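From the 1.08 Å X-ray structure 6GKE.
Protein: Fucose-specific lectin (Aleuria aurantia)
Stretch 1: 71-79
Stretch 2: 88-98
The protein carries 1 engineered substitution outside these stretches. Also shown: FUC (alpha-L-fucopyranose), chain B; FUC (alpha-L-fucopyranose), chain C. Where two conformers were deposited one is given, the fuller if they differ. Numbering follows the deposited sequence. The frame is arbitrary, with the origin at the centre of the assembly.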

# COMPACT_ATOMS: atom_id res chain seq x y z
N ALA A 71 29.17 -23.72 13.45
CA ALA A 71 30.14 -24.53 12.74
C ALA A 71 29.67 -24.83 11.30
O ALA A 71 30.52 -25.11 10.45
CB ALA A 71 30.42 -25.80 13.52
N GLN A 72 28.36 -24.74 11.04
CA GLN A 72 27.80 -25.05 9.71
C GLN A 72 27.69 -23.79 8.85
O GLN A 72 27.29 -23.87 7.68
CB GLN A 72 26.39 -25.64 9.80
CG GLN A 72 26.33 -27.00 10.46
CD GLN A 72 26.10 -26.86 11.94
OE1 GLN A 72 25.91 -25.75 12.45
NE2 GLN A 72 26.12 -27.97 12.65
N GLY A 73 28.03 -22.62 9.41
CA GLY A 73 27.97 -21.35 8.69
C GLY A 73 27.05 -20.37 9.39
O GLY A 73 26.74 -20.52 10.58
N ILE A 74 26.62 -19.35 8.65
CA ILE A 74 25.73 -18.35 9.19
C ILE A 74 24.35 -18.98 9.40
O ILE A 74 23.78 -19.53 8.47
CB ILE A 74 25.64 -17.12 8.27
CG1 ILE A 74 27.01 -16.48 8.04
CG2 ILE A 74 24.64 -16.11 8.81
CD1 ILE A 74 27.71 -16.00 9.29
N GLN A 75 23.85 -18.88 10.63
CA GLN A 75 22.50 -19.32 10.96
C GLN A 75 21.58 -18.10 10.98
O GLN A 75 21.91 -17.07 11.57
CB GLN A 75 22.46 -20.04 12.31
CG GLN A 75 23.33 -21.28 12.37
CD GLN A 75 22.68 -22.50 11.77
OE1 GLN A 75 21.47 -22.58 11.61
NE2 GLN A 75 23.51 -23.49 11.44
N ILE A 76 20.42 -18.23 10.33
CA ILE A 76 19.38 -17.20 10.38
C ILE A 76 18.08 -17.89 10.75
O ILE A 76 17.80 -19.01 10.30
CB ILE A 76 19.24 -16.41 9.07
CG1 ILE A 76 20.59 -15.85 8.61
CG2 ILE A 76 18.19 -15.32 9.21
CD1 ILE A 76 20.61 -15.36 7.18
N ARG A 77 17.27 -17.22 11.57
CA ARG A 77 15.91 -17.66 11.85
C ARG A 77 14.98 -16.47 11.60
O ARG A 77 15.24 -15.38 12.11
CB ARG A 77 15.76 -18.16 13.29
CG ARG A 77 16.72 -19.26 13.68
CD ARG A 77 16.47 -20.56 12.93
NE ARG A 77 17.36 -21.64 13.35
CZ ARG A 77 18.56 -21.91 12.83
NH1 ARG A 77 19.06 -21.18 11.85
NH2 ARG A 77 19.27 -22.91 13.31
N VAL A 78 13.93 -16.71 10.81
CA VAL A 78 12.93 -15.71 10.50
C VAL A 78 11.59 -16.23 11.03
O VAL A 78 11.15 -17.30 10.65
CB VAL A 78 12.85 -15.40 9.00
CG1 VAL A 78 11.77 -14.37 8.71
CG2 VAL A 78 14.18 -14.93 8.45
N TYR A 79 10.97 -15.44 11.92
CA TYR A 79 9.70 -15.77 12.56
C TYR A 79 8.57 -15.02 11.86
O TYR A 79 8.73 -13.87 11.45
CB TYR A 79 9.76 -15.46 14.06
CG TYR A 79 10.85 -16.29 14.70
CD1 TYR A 79 10.64 -17.64 14.90
CD2 TYR A 79 12.11 -15.77 14.95
CE1 TYR A 79 11.65 -18.46 15.36
CE2 TYR A 79 13.13 -16.58 15.42
CZ TYR A 79 12.91 -17.94 15.60
OH TYR A 79 13.94 -18.74 16.00
N SER A 88 5.46 -19.52 13.20
CA SER A 88 6.21 -20.30 12.24
C SER A 88 7.63 -19.73 12.10
O SER A 88 7.90 -18.59 12.49
CB SER A 88 5.49 -20.34 10.91
OG SER A 88 4.18 -20.88 11.06
N GLU A 89 8.52 -20.54 11.52
CA GLU A 89 9.94 -20.23 11.48
C GLU A 89 10.55 -20.77 10.20
O GLU A 89 10.36 -21.93 9.86
CB GLU A 89 10.62 -20.87 12.69
CG GLU A 89 12.12 -20.68 12.78
CD GLU A 89 12.75 -21.61 13.81
OE1 GLU A 89 12.47 -22.83 13.72
OE2 GLU A 89 13.52 -21.13 14.68
N PHE A 90 11.33 -19.91 9.53
CA PHE A 90 12.20 -20.32 8.44
C PHE A 90 13.64 -20.27 8.92
O PHE A 90 14.04 -19.37 9.66
CB PHE A 90 11.95 -19.46 7.19
CG PHE A 90 10.57 -19.71 6.66
CD1 PHE A 90 10.30 -20.88 5.95
CD2 PHE A 90 9.52 -18.86 6.95
CE1 PHE A 90 9.01 -21.17 5.53
CE2 PHE A 90 8.23 -19.16 6.53
CZ PHE A 90 7.98 -20.31 5.82
N VAL A 91 14.40 -21.27 8.49
CA VAL A 91 15.76 -21.52 8.91
C VAL A 91 16.70 -21.37 7.72
O VAL A 91 16.49 -22.03 6.71
CB VAL A 91 15.88 -22.96 9.46
CG1 VAL A 91 17.32 -23.42 9.60
CG2 VAL A 91 15.13 -23.11 10.77
N TYR A 92 17.74 -20.54 7.86
CA TYR A 92 18.91 -20.66 7.02
C TYR A 92 19.94 -21.41 7.85
O TYR A 92 20.35 -20.93 8.91
CB TYR A 92 19.46 -19.31 6.56
CG TYR A 92 20.57 -19.45 5.55
CD1 TYR A 92 20.30 -19.78 4.24
CD2 TYR A 92 21.90 -19.29 5.92
CE1 TYR A 92 21.31 -19.93 3.30
CE2 TYR A 92 22.92 -19.44 4.99
CZ TYR A 92 22.62 -19.75 3.68
OH TYR A 92 23.63 -19.89 2.77
N ASP A 93 20.33 -22.60 7.38
CA ASP A 93 21.09 -23.55 8.18
C ASP A 93 22.60 -23.45 7.90
O ASP A 93 23.35 -24.36 8.26
CB ASP A 93 20.59 -24.97 7.94
CG ASP A 93 20.90 -25.52 6.56
OD1 ASP A 93 21.55 -24.80 5.77
OD2 ASP A 93 20.50 -26.67 6.30
N GLY A 94 23.03 -22.36 7.26
CA GLY A 94 24.41 -22.17 6.84
C GLY A 94 24.60 -22.39 5.35
O GLY A 94 25.58 -21.90 4.79
N SER A 95 23.66 -23.10 4.70
CA SER A 95 23.79 -23.37 3.27
C SER A 95 22.45 -23.27 2.53
O SER A 95 22.47 -22.99 1.33
CB SER A 95 24.44 -24.69 3.01
OG SER A 95 23.66 -25.75 3.52
N LYS A 96 21.31 -23.47 3.21
CA LYS A 96 20.02 -23.46 2.52
C LYS A 96 18.91 -23.00 3.47
O LYS A 96 19.05 -23.06 4.68
CB LYS A 96 19.69 -24.86 2.00
CG LYS A 96 19.59 -25.93 3.08
CD LYS A 96 19.33 -27.32 2.56
CE LYS A 96 19.42 -28.38 3.65
NZ LYS A 96 20.78 -28.42 4.26
N TRP A 97 17.81 -22.56 2.85
CA TRP A 97 16.59 -22.20 3.55
C TRP A 97 15.65 -23.40 3.61
O TRP A 97 15.34 -24.00 2.59
CB TRP A 97 15.90 -21.03 2.85
CG TRP A 97 16.59 -19.72 3.04
CD1 TRP A 97 17.48 -19.11 2.19
CD2 TRP A 97 16.49 -18.87 4.19
NE1 TRP A 97 17.91 -17.93 2.73
CE2 TRP A 97 17.32 -17.75 3.95
CE3 TRP A 97 15.76 -18.93 5.39
CZ2 TRP A 97 17.43 -16.70 4.86
CZ3 TRP A 97 15.87 -17.89 6.28
CH2 TRP A 97 16.69 -16.79 6.02
N ILE A 98 15.16 -23.68 4.82
CA ILE A 98 14.18 -24.74 5.08
C ILE A 98 13.16 -24.22 6.09
O ILE A 98 13.31 -23.15 6.67
CB ILE A 98 14.86 -26.03 5.59
CG1 ILE A 98 15.52 -25.83 6.95
CG2 ILE A 98 15.84 -26.58 4.56
CD1 ILE A 98 16.04 -27.10 7.58
C1 FUC B . 16.79 -25.53 14.25
C2 FUC B . 15.32 -25.15 14.18
C3 FUC B . 14.77 -24.84 15.56
C4 FUC B . 15.64 -23.77 16.21
C5 FUC B . 17.07 -24.27 16.29
C6 FUC B . 18.03 -23.29 16.93
O2 FUC B . 14.57 -26.22 13.58
O3 FUC B . 13.39 -24.48 15.48
O4 FUC B . 15.65 -22.55 15.45
O5 FUC B . 17.55 -24.54 14.96
C1 FUC C . 23.68 -15.44 1.33
C2 FUC C . 22.20 -15.35 1.01
C3 FUC C . 21.39 -16.28 1.92
C4 FUC C . 21.74 -16.03 3.38
C5 FUC C . 23.24 -16.17 3.57
C6 FUC C . 23.70 -15.90 4.99
O1 FUC C . 24.12 -16.72 0.90
O2 FUC C . 21.99 -15.72 -0.35
O3 FUC C . 19.99 -16.12 1.66
O4 FUC C . 21.36 -14.71 3.79
O5 FUC C . 23.91 -15.24 2.72
O HOH W 1 27.00 -19.75 5.81
O HOH W 2 22.86 -26.08 10.46

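Strand 73-79 runs antiparallel to strand 88-93, with 159° between their N-to-C directions and 650 Å² buried between the two stretches, both sides summed. Three residues cover the most surface, V78, Y92 and I76, and the account is built round them; E89 follows closely.

V78 and I76 sit at the hydrogen-bonded pairs of the ladder. V78 N donates to F90 O at 2.9 Å and F90 N to V78 O at 2.8 Å, with N-H...acceptor angles of 168° and 167°. Two residues along, I76 N reaches Y92 O at 3.1 Å and Y92 N reaches I76 O at 2.9 Å, again nearly straight at 165° and 160°. Between these pairs, R77 CA lies 3.3 Å from F90 O, a CA-H...O contact with an angle of 146° at the hydrogen.

I76, V78, F90 and Y92 send their side chains to one face of the sheet. I76 CB meets Y92 CB at 3.8 Å, while I76 CG2 and V78 CG2 approach W97 CH2 at 3.8 and 4.0 Å. Branched aliphatic side chains suit these places because they are bulky close to the backbone and pack without needing polar partners. W97 starts sideways, but its end comes nearer, so the indole reaches across to both. The same face receives one fucose (chain C): its C5 lies over a face of the Y92 ring, 3.6 Å from Y92 CE2, and W97 NE1 donates to its O3 at 3.0 Å and 171°.

The other face, with Q75, R77, Y79, E89, V91 and D93, carries most of the polar side chains. There Y79 OH donates to E89 OE2 at 2.8 Å, a side-chain hydrogen bond between the strands. E89, extended with chi1 and chi2 both t, also accepts from the second fucose (chain B), O3 to OE1 at 2.6 Å and O4 to OE2 at 2.7 Å. V91 CG1 lies over one face of the R77 guanidinium. R77 NE and E89 OE2 are 4.1 Å apart, beyond a salt bridge; the sugar's O4 joins them, accepting from R77 NE at 2.9 Å and donating to E89 OE2. Arginine and glutamate thus serve a fucose-specific lectin by supplying donors and acceptors to the sugar's oxygens.

Near G73 the closest partner across is G94, CA to CA 4.1 Å. G94, at phi/psi 104/-21, brings its CA 3.4 Å from Q72 O; an ideal CB would fall 2.1 Å from that oxygen, a clash. Here a water bridges the stretches, accepting from I74 N at 2.9 Å and donating to G94 O at 2.8 Å.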